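Local structure of Tol-Pal system protein TolB (Acinetobacter baumannii, 7MX5) at residues A[20-23]-A[27-30]. The protein is probably the periplasmic component of the Tol-Pal system, which is thought to help the outer membrane invaginate during cell division and to maintain its integrity. Residues are numbered along the deposited sequence; the frame is centred on the assembly and turned at random.
Sequences VPFN and GLYP
Pro21 and Tyr29 face each other with their CA atoms 6.4 Å apart, where the extended chain leaving strand 16-19 passes the chain entering helix 29-37; no hydrogen bond joins the two segments. The Tyr29 ring lies between two prolines. Pro21 CA sits over the centre of one face, 3.6 Å from the ring centroid and 9° off the normal, in a CH-pi contact, while Pro30 CD rests on the opposite face toward the rim. Farther out, Pro21 CB reaches Tyr29 CZ at 3.5 Å. Tyr29 CG stands between its own backbone N and carbonyl carbon (chi1 88°), which carries the ring to the Pro21 side. Tyr29 CB, placed by the backbone, lies over the middle of the Phe22 ring, 3.6 Å from the centroid of that ring, as a second CH-pi contact. The two aromatic rings meet edge-to-face, the edge of Tyr29 toward the face of Phe22, with planes inclined at 55°. At the Phe22 edge, Leu28 CD1 approaches Phe22 CE2 to 3.6 Å in the ring plane. Within the TolB amino-terminal domain, this apolar contact joins the loop that follows strand 16-19, an inner strand of the mixed sheet, to the chain entering helix 29-37, and Leu28 extends it to Ile110 and Ala113 of helix 110-126.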
loop_
_atom_site.group_PDB
_atom_site.type_symbol
_atom_site.label_atom_id
_atom_site.label_comp_id
_atom_site.label_asym_id
_atom_site.label_seq_id
_atom_site.Cartn_x
_atom_site.Cartn_y
_atom_site.Cartn_z
ATOM N N VAL A 20 9.462 23.217 -13.598
ATOM C CA VAL A 20 10.698 23.839 -14.082
ATOM C C VAL A 20 11.879 23.259 -13.311
ATOM O O VAL A 20 11.817 23.169 -12.071
ATOM C CB VAL A 20 10.629 25.358 -13.920
ATOM C CG1 VAL A 20 11.973 25.990 -14.251
ATOM C CG2 VAL A 20 9.528 25.937 -14.795
ATOM N N PRO A 21 12.951 22.826 -13.987
ATOM C CA PRO A 21 14.153 22.379 -13.268
ATOM C C PRO A 21 14.621 23.400 -12.245
ATOM O O PRO A 21 14.871 24.560 -12.587
ATOM C CB PRO A 21 15.188 22.193 -14.383
ATOM C CG PRO A 21 14.397 21.973 -15.625
ATOM C CD PRO A 21 13.011 22.527 -15.429
ATOM N N PHE A 22 14.726 22.980 -10.987
ATOM C CA PHE A 22 15.137 23.895 -9.932
ATOM C C PHE A 22 16.584 24.317 -10.148
ATOM O O PHE A 22 17.445 23.492 -10.469
ATOM C CB PHE A 22 14.988 23.242 -8.553
ATOM C CG PHE A 22 13.653 22.575 -8.316
ATOM C CD1 PHE A 22 12.521 22.946 -9.027
ATOM C CD2 PHE A 22 13.534 21.579 -7.360
ATOM C CE1 PHE A 22 11.304 22.330 -8.798
ATOM C CE2 PHE A 22 12.321 20.961 -7.124
ATOM C CZ PHE A 22 11.205 21.336 -7.844
ATOM N N ASN A 23 16.851 25.609 -9.985
ATOM C CA ASN A 23 18.218 26.093 -10.113
ATOM C C ASN A 23 19.077 25.516 -8.995
ATOM O O ASN A 23 18.652 25.449 -7.837
ATOM C CB ASN A 23 18.255 27.620 -10.086
ATOM C CG ASN A 23 17.441 28.204 -8.952
ATOM O OD1 ASN A 23 17.834 28.127 -7.789
ATOM N ND2 ASN A 23 16.299 28.796 -9.286
ATOM N N GLY A 27 19.142 16.875 -7.682
ATOM C CA GLY A 27 18.506 15.636 -8.079
ATOM C C GLY A 27 17.114 15.473 -7.517
ATOM O O GLY A 27 16.592 14.353 -7.497
ATOM N N LEU A 28 16.497 16.564 -7.062
ATOM C CA LEU A 28 15.213 16.511 -6.375
ATOM C C LEU A 28 14.049 16.513 -7.357
ATOM O O LEU A 28 13.157 15.663 -7.275
ATOM C CB LEU A 28 15.103 17.696 -5.410
ATOM C CG LEU A 28 14.040 17.720 -4.308
ATOM C CD1 LEU A 28 12.702 18.240 -4.821
ATOM C CD2 LEU A 28 13.881 16.349 -3.693
ATOM N N TYR A 29 14.042 17.468 -8.286
ATOM C CA TYR A 29 12.886 17.637 -9.158
ATOM C C TYR A 29 12.610 16.453 -10.089
ATOM O O TYR A 29 11.425 16.230 -10.391
ATOM C CB TYR A 29 13.023 18.954 -9.945
ATOM C CG TYR A 29 13.783 18.886 -11.254
ATOM C CD1 TYR A 29 13.155 18.501 -12.434
ATOM C CD2 TYR A 29 15.123 19.240 -11.315
ATOM C CE1 TYR A 29 13.849 18.446 -13.629
ATOM C CE2 TYR A 29 15.824 19.189 -12.502
ATOM C CZ TYR A 29 15.184 18.793 -13.656
ATOM O OH TYR A 29 15.881 18.745 -14.841
ATOM N N PRO A 30 13.593 15.682 -10.577
ATOM C CA PRO A 30 13.222 14.480 -11.343
ATOM C C PRO A 30 12.422 13.481 -10.526
ATOM O O PRO A 30 11.538 12.812 -11.075
ATOM C CB PRO A 30 14.572 13.896 -11.785
ATOM C CG PRO A 30 15.550 14.983 -11.641
ATOM C CD PRO A 30 15.051 15.901 -10.580
#